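Local coordinates for putative transcriptional regulator (MarR/EmrR family) (Acinetobacter sp. ADP1, PDB 3NRV), which probably binds DNA and regulates transcription as a dimeric, winged-helix repressor or activator of the MarR type, at residues 32-43 with 107-118; 80-88 with 97-107. All blocks are in the same frame, centred on the assembly; numbering follows the deposited sequence.

Interaction 1: residues 32-43 with 107-118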
loop_
_atom_site.group_PDB
_atom_site.type_symbol
_atom_site.label_atom_id
_atom_site.label_comp_id
_atom_site.label_asym_id
_atom_site.label_seq_id
_atom_site.Cartn_x
_atom_site.Cartn_y
_atom_site.Cartn_z
ATOM N N TYR C 32 8.997 7.798 -7.787
ATOM C CA TYR C 32 10.087 7.951 -6.824
ATOM C C TYR C 32 11.375 7.357 -7.330
ATOM O O TYR C 32 12.455 7.898 -7.081
ATOM C CB TYR C 32 9.722 7.352 -5.451
ATOM C CG TYR C 32 8.777 8.265 -4.704
ATOM C CD1 TYR C 32 7.409 8.051 -4.724
ATOM C CD2 TYR C 32 9.258 9.374 -4.016
ATOM C CE1 TYR C 32 6.537 8.914 -4.051
ATOM C CE2 TYR C 32 8.399 10.242 -3.349
ATOM C CZ TYR C 32 7.051 10.012 -3.377
ATOM O OH TYR C 32 6.203 10.881 -2.732
ATOM N N THR C 33 11.275 6.239 -8.033
ATOM C CA THR C 33 12.488 5.610 -8.544
ATOM C C THR C 33 13.170 6.503 -9.575
ATOM O O THR C 33 14.382 6.686 -9.539
ATOM C CB THR C 33 12.226 4.220 -9.140
ATOM O OG1 THR C 33 11.918 3.306 -8.080
ATOM C CG2 THR C 33 13.481 3.715 -9.859
ATOM N N GLN C 34 12.381 7.081 -10.471
ATOM C CA GLN C 34 12.937 7.913 -11.539
ATOM C C GLN C 34 13.419 9.263 -11.034
ATOM O O GLN C 34 14.375 9.829 -11.568
ATOM C CB GLN C 34 11.907 8.106 -12.658
ATOM C CG GLN C 34 11.685 6.827 -13.463
ATOM C CD GLN C 34 10.795 7.033 -14.673
ATOM O OE1 GLN C 34 10.069 8.025 -14.765
ATOM N NE2 GLN C 34 10.838 6.083 -15.608
ATOM N N LYS C 35 12.757 9.787 -10.010
ATOM C CA LYS C 35 13.071 11.114 -9.535
ATOM C C LYS C 35 14.126 11.120 -8.431
ATOM O O LYS C 35 14.935 12.044 -8.353
ATOM C CB LYS C 35 11.804 11.814 -9.065
ATOM C CG LYS C 35 11.953 13.293 -8.876
ATOM C CD LYS C 35 10.614 13.978 -9.047
ATOM C CE LYS C 35 10.777 15.435 -9.467
ATOM N NZ LYS C 35 11.354 15.570 -10.841
ATOM N N PHE C 36 14.135 10.089 -7.589
ATOM C CA PHE C 36 14.934 10.130 -6.363
ATOM C C PHE C 36 15.762 8.900 -6.172
ATOM O O PHE C 36 16.512 8.804 -5.209
ATOM C CB PHE C 36 14.046 10.356 -5.110
ATOM C CG PHE C 36 13.434 11.711 -5.079
ATOM C CD1 PHE C 36 14.216 12.819 -4.798
ATOM C CD2 PHE C 36 12.105 11.896 -5.398
ATOM C CE1 PHE C 36 13.679 14.077 -4.812
ATOM C CE2 PHE C 36 11.561 13.153 -5.427
ATOM C CZ PHE C 36 12.351 14.254 -5.128
ATOM N N GLY C 37 15.607 7.938 -7.067
ATOM C CA GLY C 37 16.369 6.713 -6.961
ATOM C C GLY C 37 15.996 5.799 -5.805
ATOM O O GLY C 37 16.803 4.970 -5.405
ATOM N N ILE C 38 14.784 5.938 -5.264
ATOM C CA ILE C 38 14.321 5.016 -4.216
ATOM C C ILE C 38 12.945 4.484 -4.600
ATOM O O ILE C 38 12.240 5.110 -5.376
ATOM C CB ILE C 38 14.210 5.732 -2.848
ATOM C CG1 ILE C 38 13.328 6.979 -2.982
ATOM C CG2 ILE C 38 15.579 6.133 -2.345
ATOM C CD1 ILE C 38 12.928 7.603 -1.657
ATOM N N GLY C 39 12.561 3.333 -4.070
ATOM C CA GLY C 39 11.230 2.799 -4.321
ATOM C C GLY C 39 10.170 3.444 -3.441
ATOM O O GLY C 39 10.488 4.201 -2.512
HETATM N N MSE C 40 8.904 3.150 -3.730
HETATM C CA MSE C 40 7.780 3.706 -2.975
HETATM C C MSE C 40 7.841 3.260 -1.511
HETATM O O MSE C 40 7.582 4.028 -0.583
HETATM C CB MSE C 40 6.454 3.244 -3.632
HETATM C CG MSE C 40 5.175 3.479 -2.778
HETATM SE SE MSE C 40 5.103 5.431 -2.434
HETATM C CE MSE C 40 3.195 5.655 -2.097
ATOM N N THR C 41 8.188 2.002 -1.293
ATOM C CA THR C 41 8.227 1.494 0.076
ATOM C C THR C 41 9.363 2.121 0.885
ATOM O O THR C 41 9.197 2.456 2.062
ATOM C CB THR C 41 8.267 -0.039 0.109
ATOM O OG1 THR C 41 7.047 -0.536 -0.463
ATOM C CG2 THR C 41 8.402 -0.538 1.550
ATOM N N GLU C 42 10.514 2.307 0.252
ATOM C CA GLU C 42 11.581 3.095 0.877
ATOM C C GLU C 42 11.085 4.482 1.290
ATOM O O GLU C 42 11.328 4.928 2.423
ATOM C CB GLU C 42 12.790 3.192 -0.066
ATOM C CG GLU C 42 13.503 1.841 -0.149
ATOM C CD GLU C 42 14.619 1.792 -1.176
ATOM O OE1 GLU C 42 14.468 2.352 -2.271
ATOM O OE2 GLU C 42 15.652 1.174 -0.880
ATOM N N TRP C 43 10.412 5.166 0.367
ATOM C CA TRP C 43 9.844 6.494 0.651
ATOM C C TRP C 43 8.848 6.460 1.830
ATOM O O TRP C 43 8.894 7.308 2.710
ATOM C CB TRP C 43 9.173 7.120 -0.599
ATOM C CG TRP C 43 8.339 8.278 -0.193
ATOM C CD1 TRP C 43 6.975 8.364 -0.186
ATOM C CD2 TRP C 43 8.823 9.494 0.393
ATOM N NE1 TRP C 43 6.584 9.582 0.341
ATOM C CE2 TRP C 43 7.694 10.284 0.704
ATOM C CE3 TRP C 43 10.099 9.988 0.666
ATOM C CZ2 TRP C 43 7.814 11.551 1.267
ATOM C CZ3 TRP C 43 10.209 11.249 1.228
ATOM C CH2 TRP C 43 9.074 12.011 1.522
ATOM N N LEU C 107 17.276 13.761 1.981
ATOM C CA LEU C 107 16.366 13.110 1.037
ATOM C C LEU C 107 14.921 13.472 1.382
ATOM O O LEU C 107 14.133 13.894 0.515
ATOM C CB LEU C 107 16.575 11.594 1.050
ATOM C CG LEU C 107 15.614 10.776 0.176
ATOM C CD1 LEU C 107 15.631 11.290 -1.272
ATOM C CD2 LEU C 107 15.967 9.303 0.233
ATOM N N TYR C 108 14.573 13.360 2.660
ATOM C CA TYR C 108 13.209 13.675 3.059
ATOM C C TYR C 108 12.864 15.119 2.715
ATOM O O TYR C 108 11.778 15.422 2.221
ATOM C CB TYR C 108 12.983 13.422 4.555
ATOM C CG TYR C 108 11.589 13.801 4.961
ATOM C CD1 TYR C 108 10.518 12.945 4.733
ATOM C CD2 TYR C 108 11.333 15.047 5.535
ATOM C CE1 TYR C 108 9.218 13.315 5.078
ATOM C CE2 TYR C 108 10.050 15.423 5.887
ATOM C CZ TYR C 108 8.999 14.558 5.663
ATOM O OH TYR C 108 7.736 14.953 6.027
ATOM N N GLU C 109 13.808 16.010 3.002
ATOM C CA GLU C 109 13.647 17.431 2.750
ATOM C C GLU C 109 13.310 17.653 1.278
ATOM O O GLU C 109 12.338 18.324 0.964
ATOM C CB GLU C 109 14.941 18.164 3.126
ATOM C CG GLU C 109 14.926 19.676 2.896
ATOM C CD GLU C 109 16.289 20.320 3.189
ATOM O OE1 GLU C 109 17.221 19.609 3.649
ATOM O OE2 GLU C 109 16.431 21.537 2.955
ATOM N N VAL C 110 14.089 17.064 0.374
ATOM C CA VAL C 110 13.822 17.264 -1.047
ATOM C C VAL C 110 12.647 16.446 -1.614
ATOM O O VAL C 110 11.940 16.925 -2.496
ATOM C CB VAL C 110 15.106 17.117 -1.937
ATOM C CG1 VAL C 110 16.193 18.105 -1.484
ATOM C CG2 VAL C 110 15.633 15.681 -1.938
ATOM N N ALA C 111 12.432 15.224 -1.133
ATOM C CA ALA C 111 11.374 14.381 -1.705
ATOM C C ALA C 111 9.992 14.707 -1.140
ATOM O O ALA C 111 8.976 14.383 -1.759
ATOM C CB ALA C 111 11.680 12.892 -1.512
ATOM N N SER C 112 9.940 15.336 0.035
ATOM C CA SER C 112 8.641 15.618 0.643
ATOM C C SER C 112 7.839 16.606 -0.215
ATOM O O SER C 112 6.620 16.510 -0.302
ATOM C CB SER C 112 8.785 16.099 2.094
ATOM O OG SER C 112 9.629 17.224 2.183
ATOM N N ASP C 113 8.522 17.527 -0.891
ATOM C CA ASP C 113 7.830 18.453 -1.794
ATOM C C ASP C 113 7.087 17.717 -2.911
ATOM O O ASP C 113 5.971 18.074 -3.284
ATOM C CB ASP C 113 8.827 19.418 -2.416
ATOM C CG ASP C 113 9.622 20.167 -1.378
ATOM O OD1 ASP C 113 9.000 20.667 -0.422
ATOM O OD2 ASP C 113 10.859 20.248 -1.512
ATOM N N PHE C 114 7.734 16.692 -3.436
ATOM C CA PHE C 114 7.169 15.848 -4.470
ATOM C C PHE C 114 5.969 15.059 -3.924
ATOM O O PHE C 114 4.939 14.958 -4.587
ATOM C CB PHE C 114 8.274 14.935 -4.970
ATOM C CG PHE C 114 7.890 14.047 -6.122
ATOM C CD1 PHE C 114 7.633 14.575 -7.380
ATOM C CD2 PHE C 114 7.860 12.672 -5.961
ATOM C CE1 PHE C 114 7.322 13.739 -8.457
ATOM C CE2 PHE C 114 7.556 11.830 -7.039
ATOM C CZ PHE C 114 7.285 12.370 -8.286
ATOM N N ALA C 115 6.098 14.524 -2.709
ATOM C CA ALA C 115 4.997 13.818 -2.052
ATOM C C ALA C 115 3.790 14.749 -1.875
ATOM O O ALA C 115 2.636 14.361 -2.090
ATOM C CB ALA C 115 5.454 13.271 -0.687
ATOM N N ILE C 116 4.067 15.982 -1.483
ATOM C CA ILE C 116 3.015 16.958 -1.250
ATOM C C ILE C 116 2.290 17.300 -2.547
ATOM O O ILE C 116 1.060 17.375 -2.573
ATOM C CB ILE C 116 3.591 18.227 -0.564
ATOM C CG1 ILE C 116 3.885 17.924 0.906
ATOM C CG2 ILE C 116 2.619 19.400 -0.654
ATOM C CD1 ILE C 116 4.913 18.866 1.512
ATOM N N GLU C 117 3.047 17.468 -3.624
ATOM C CA GLU C 117 2.441 17.724 -4.926
ATOM C C GLU C 117 1.589 16.563 -5.436
ATOM O O GLU C 117 0.510 16.781 -5.984
ATOM C CB GLU C 117 3.489 18.168 -5.957
ATOM C CG GLU C 117 3.929 19.611 -5.735
ATOM C CD GLU C 117 2.750 20.548 -5.468
ATOM O OE1 GLU C 117 1.933 20.762 -6.392
ATOM O OE2 GLU C 117 2.637 21.072 -4.334
ATOM N N ARG C 118 2.051 15.330 -5.237
ATOM C CA ARG C 118 1.273 14.169 -5.658
ATOM C C ARG C 118 -0.041 14.028 -4.880
ATOM O O ARG C 118 -1.055 13.599 -5.435
ATOM C CB ARG C 118 2.117 12.885 -5.576
ATOM C CG ARG C 118 3.284 12.863 -6.601
ATOM C CD ARG C 118 4.130 11.603 -6.491
ATOM N NE ARG C 118 3.362 10.394 -6.799
ATOM C CZ ARG C 118 3.105 9.970 -8.037
ATOM N NH1 ARG C 118 3.539 10.666 -9.077
ATOM N NH2 ARG C 118 2.398 8.869 -8.240
#
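Phe-36 and Trp-43 sit as two knobs in holes between side chains of helix 102-122 in this MarR-type winged-helix fold, Phe-36 from the last part of helix 13-36 and Trp-43 from the start of helix 40-51. The Phe-36 ring lies among Leu-107, Val-110, Ala-111 and Phe-114, with the Ala-111 methyl under the middle of one face: CB is 3.8 Å from the ring centroid and 6° off its normal. Alanine suits this place because a ring can lie flat against so small a side chain. The same CB meets Trp-43 CZ3 at 3.5 Å, so one methyl serves both knobs.

Phe-114 completes an aromatic cluster. With CG anti to the backbone N (chi1 -176°), it carries its ring out beside both Tyr-32 and Phe-36; it turns an edge to the Tyr-32 face in a T-shaped pair, planes at 85°, and receives the edge of Phe-36 on its own face in an offset version. Lys-35 lays its aliphatic chain over Phe-114, CD 3.6 Å from the centroid, while Arg-118 CD lies over the rim of the opposite face, and NH2 of Arg-118 is hydrogen-bonded to Ser-28 OG.

Trp-43 also packs on one face of Tyr-32, and its six-membered ring runs nearly parallel to Tyr-108 but slid aside, with little overlap. The turn between helix 13-36 and helix 40-51 uses Gly-37, at positive phi, and Gly-39, the N-cap residue, whose N-H donates to Glu-42 OE1. On the NE1 side of the indole, Trp-43 CZ2 rests 3.5 Å from Ala-115 CB.

Interaction 2: residues 80-88 with 97-107; sequences EKKYIEVNG and AINLTEMGQEL
Ile-84 and Ile-98 form the apolar centre, with Val-86 at its exposed margin, and Ile-98 touches both partners on the neighbouring strand: its CG2 lies 3.9 Å from Ile-84 CD1, and its CD1 meets Val-86 CG2. Beta-branched residues such as these suit extended strands, and Ile-84 and Ile-98 continue inward onto Leu-49 and Val-75 of the helices beneath. Next to them, Tyr-83 lays one ring face over Leu-107, whose CD2 is 3.7 Å from the centroid, while selenomethionine Met-103 stands obliquely beside the ring in a Met-aromatic contact. Gly-104, having no side chain, lets the two segments close in: its CA is 3.4 Å from Tyr-83 O.

Further out the bonds are polar. Thr-101 OG1, held between the backbone N and carbonyl carbon (chi1 56°), donates to Lys-82 O at 2.7 Å and accepts from Gly-104 N, capping helix 102-122. Thr-101 N reaches Tyr-83 O from above the carbonyl plane. Glu-85 and Asn-99 then exchange two backbone bonds, as do Asn-87 and Ala-97 at the outer end, where Asn-87 OD1 accepts from His-89 N. This two-stranded antiparallel hairpin, leading from helix 68-80 into helix 102-122, is the wing of a winged helix-turn-helix domain.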
loop_
_atom_site.group_PDB
_atom_site.type_symbol
_atom_site.label_atom_id
_atom_site.label_comp_id
_atom_site.label_asym_id
_atom_site.label_seq_id
_atom_site.Cartn_x
_atom_site.Cartn_y
_atom_site.Cartn_z
ATOM N N GLU C 80 22.005 0.032 3.972
ATOM C CA GLU C 80 23.042 -0.164 2.947
ATOM C C GLU C 80 23.217 1.090 2.091
ATOM O O GLU C 80 24.325 1.398 1.667
ATOM C CB GLU C 80 22.694 -1.342 2.029
ATOM C CG GLU C 80 22.782 -2.711 2.696
ATOM C CD GLU C 80 21.996 -3.798 1.955
ATOM O OE1 GLU C 80 21.642 -3.603 0.767
ATOM O OE2 GLU C 80 21.735 -4.855 2.573
ATOM N N LYS C 81 22.116 1.789 1.817
ATOM C CA LYS C 81 22.161 3.014 1.006
ATOM C C LYS C 81 22.541 4.236 1.829
ATOM O O LYS C 81 22.645 5.350 1.299
ATOM C CB LYS C 81 20.820 3.252 0.319
ATOM C CG LYS C 81 20.486 2.232 -0.762
ATOM C CD LYS C 81 19.081 2.466 -1.301
ATOM C CE LYS C 81 18.635 1.322 -2.204
ATOM N NZ LYS C 81 17.528 1.770 -3.096
ATOM N N LYS C 82 22.723 4.015 3.130
ATOM C CA LYS C 82 23.186 5.034 4.071
ATOM C C LYS C 82 22.160 6.130 4.321
ATOM O O LYS C 82 22.522 7.260 4.692
ATOM C CB LYS C 82 24.534 5.628 3.636
ATOM C CG LYS C 82 25.611 4.578 3.390
ATOM C CD LYS C 82 26.983 5.208 3.282
ATOM C CE LYS C 82 28.030 4.178 2.883
ATOM N NZ LYS C 82 27.954 2.970 3.753
ATOM N N TYR C 83 20.884 5.791 4.125
ATOM C CA TYR C 83 19.780 6.695 4.472
ATOM C C TYR C 83 19.306 6.599 5.919
ATOM O O TYR C 83 18.694 7.540 6.455
ATOM C CB TYR C 83 18.580 6.435 3.563
ATOM C CG TYR C 83 18.810 6.876 2.134
ATOM C CD1 TYR C 83 19.182 8.182 1.852
ATOM C CD2 TYR C 83 18.650 5.999 1.079
ATOM C CE1 TYR C 83 19.394 8.604 0.548
ATOM C CE2 TYR C 83 18.857 6.419 -0.246
ATOM C CZ TYR C 83 19.225 7.725 -0.493
ATOM O OH TYR C 83 19.441 8.167 -1.774
ATOM N N ILE C 84 19.517 5.438 6.527
ATOM C CA ILE C 84 19.115 5.229 7.914
ATOM C C ILE C 84 20.254 4.601 8.684
ATOM O O ILE C 84 21.201 4.076 8.102
ATOM C CB ILE C 84 17.819 4.348 8.061
ATOM C CG1 ILE C 84 18.080 2.882 7.672
ATOM C CG2 ILE C 84 16.678 4.923 7.246
ATOM C CD1 ILE C 84 18.603 1.991 8.853
ATOM N N GLU C 85 20.165 4.669 10.003
ATOM C CA GLU C 85 21.118 3.955 10.839
ATOM C C GLU C 85 20.360 3.429 12.051
ATOM O O GLU C 85 19.350 4.010 12.468
ATOM C CB GLU C 85 22.242 4.901 11.288
ATOM C CG GLU C 85 21.704 6.054 12.109
ATOM C CD GLU C 85 22.742 7.150 12.388
ATOM O OE1 GLU C 85 23.859 7.105 11.819
ATOM O OE2 GLU C 85 22.423 8.059 13.183
ATOM N N VAL C 86 20.835 2.316 12.599
ATOM C CA VAL C 86 20.220 1.739 13.783
ATOM C C VAL C 86 20.771 2.472 14.987
ATOM O O VAL C 86 21.973 2.592 15.142
ATOM C CB VAL C 86 20.523 0.241 13.920
ATOM C CG1 VAL C 86 19.981 -0.285 15.261
ATOM C CG2 VAL C 86 19.913 -0.524 12.755
ATOM N N ASN C 87 19.885 2.985 15.820
ATOM C CA ASN C 87 20.301 3.680 17.025
ATOM C C ASN C 87 20.057 2.760 18.212
ATOM O O ASN C 87 18.916 2.489 18.567
ATOM C CB ASN C 87 19.522 4.982 17.188
ATOM C CG ASN C 87 19.975 5.785 18.389
ATOM O OD1 ASN C 87 20.687 5.276 19.258
ATOM N ND2 ASN C 87 19.562 7.052 18.447
ATOM N N GLY C 88 21.141 2.270 18.802
ATOM C CA GLY C 88 21.044 1.278 19.859
ATOM C C GLY C 88 20.529 1.817 21.176
ATOM O O GLY C 88 19.957 1.070 21.974
ATOM N N ALA C 97 16.305 2.085 18.161
ATOM C CA ALA C 97 15.408 2.810 17.268
ATOM C C ALA C 97 16.060 2.939 15.895
ATOM O O ALA C 97 17.284 2.876 15.780
ATOM C CB ALA C 97 15.074 4.202 17.850
ATOM N N ILE C 98 15.248 3.104 14.856
ATOM C CA ILE C 98 15.781 3.374 13.519
ATOM C C ILE C 98 15.731 4.893 13.310
ATOM O O ILE C 98 14.696 5.519 13.571
ATOM C CB ILE C 98 14.937 2.683 12.437
ATOM C CG1 ILE C 98 14.793 1.170 12.721
ATOM C CG2 ILE C 98 15.510 2.962 11.017
ATOM C CD1 ILE C 98 16.131 0.419 12.680
ATOM N N ASN C 99 16.833 5.487 12.860
ATOM C CA ASN C 99 16.870 6.929 12.585
ATOM C C ASN C 99 17.371 7.240 11.177
ATOM O O ASN C 99 18.227 6.538 10.646
ATOM C CB ASN C 99 17.814 7.661 13.547
ATOM C CG ASN C 99 17.431 7.510 15.004
ATOM O OD1 ASN C 99 16.260 7.428 15.364
ATOM N ND2 ASN C 99 18.436 7.503 15.857
ATOM N N LEU C 100 16.876 8.331 10.599
ATOM C CA LEU C 100 17.445 8.845 9.351
ATOM C C LEU C 100 18.884 9.300 9.596
ATOM O O LEU C 100 19.187 9.851 10.645
ATOM C CB LEU C 100 16.629 10.040 8.848
ATOM C CG LEU C 100 15.187 9.744 8.431
ATOM C CD1 LEU C 100 14.417 11.029 8.172
ATOM C CD2 LEU C 100 15.202 8.855 7.197
ATOM N N THR C 101 19.776 9.054 8.654
ATOM C CA THR C 101 21.090 9.687 8.724
ATOM C C THR C 101 20.912 11.141 8.263
ATOM O O THR C 101 19.799 11.554 7.908
ATOM C CB THR C 101 22.060 9.017 7.784
ATOM O OG1 THR C 101 21.503 9.049 6.463
ATOM C CG2 THR C 101 22.322 7.547 8.212
ATOM N N GLU C 102 21.990 11.919 8.258
ATOM C CA GLU C 102 21.909 13.268 7.698
ATOM C C GLU C 102 21.478 13.218 6.224
ATOM O O GLU C 102 20.678 14.035 5.781
ATOM C CB GLU C 102 23.237 14.027 7.842
ATOM C CG GLU C 102 23.099 15.536 7.609
ATOM C CD GLU C 102 24.432 16.287 7.684
ATOM O OE1 GLU C 102 24.426 17.483 8.062
ATOM O OE2 GLU C 102 25.483 15.682 7.365
HETATM N N MSE C 103 21.992 12.251 5.471
HETATM C CA MSE C 103 21.563 12.100 4.078
HETATM C C MSE C 103 20.092 11.696 3.946
HETATM O O MSE C 103 19.402 12.148 3.036
HETATM C CB MSE C 103 22.451 11.123 3.303
HETATM C CG MSE C 103 22.078 11.040 1.824
HETATM SE SE MSE C 103 23.409 10.156 0.670
HETATM C CE MSE C 103 24.725 9.718 2.021
ATOM N N GLY C 104 19.601 10.847 4.846
ATOM C CA GLY C 104 18.195 10.494 4.812
ATOM C C GLY C 104 17.314 11.694 5.138
ATOM O O GLY C 104 16.238 11.858 4.570
ATOM N N GLN C 105 17.764 12.544 6.056
ATOM C CA GLN C 105 17.025 13.771 6.354
ATOM C C GLN C 105 17.001 14.711 5.133
ATOM O O GLN C 105 16.002 15.363 4.866
ATOM C CB GLN C 105 17.626 14.485 7.578
ATOM C CG GLN C 105 17.444 13.709 8.885
ATOM C CD GLN C 105 18.140 14.349 10.082
ATOM O OE1 GLN C 105 19.025 15.181 9.929
ATOM N NE2 GLN C 105 17.749 13.936 11.283
ATOM N N GLU C 106 18.116 14.792 4.416
ATOM C CA GLU C 106 18.195 15.643 3.207
ATOM C C GLU C 106 17.257 15.082 2.140
ATOM O O GLU C 106 16.522 15.819 1.489
ATOM C CB GLU C 106 19.613 15.657 2.651
ATOM C CG GLU C 106 20.639 16.374 3.516
ATOM C CD GLU C 106 22.056 16.043 3.074
ATOM O OE1 GLU C 106 22.221 15.091 2.299
ATOM O OE2 GLU C 106 23.011 16.709 3.510
ATOM N N LEU C 107 17.276 13.761 1.981
ATOM C CA LEU C 107 16.366 13.110 1.037
ATOM C C LEU C 107 14.921 13.472 1.382
ATOM O O LEU C 107 14.133 13.894 0.515
ATOM C CB LEU C 107 16.575 11.594 1.050
ATOM C CG LEU C 107 15.614 10.776 0.176
ATOM C CD1 LEU C 107 15.631 11.290 -1.272
ATOM C CD2 LEU C 107 15.967 9.303 0.233
#

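In the fold
Interaction 2 is nested inside the loop closed by interaction 1, and the two meet on helix 102-122, their centres about 15 Å apart. Leu-107 belongs to both: its CD1 meets Phe-36, and its CD2 meets both Ile-38 and Tyr-83. Ile-38 CG2 also touches Tyr-83 CE2 at 3.9 Å, and Glu-42 OE2 forms a salt bridge with Lys-81 NZ at 3.0 Å. These links join the residues just before the wing to helix 40-51 and the turn ahead of it. Interaction 1 borders the second subunit, whose Lys-6 pairs with Asp-113, whereas no other chain of the assembly touches the wing segments. A sulfate about 3 Å from the Asn-99 side chain probably comes from the crystallisation liquor.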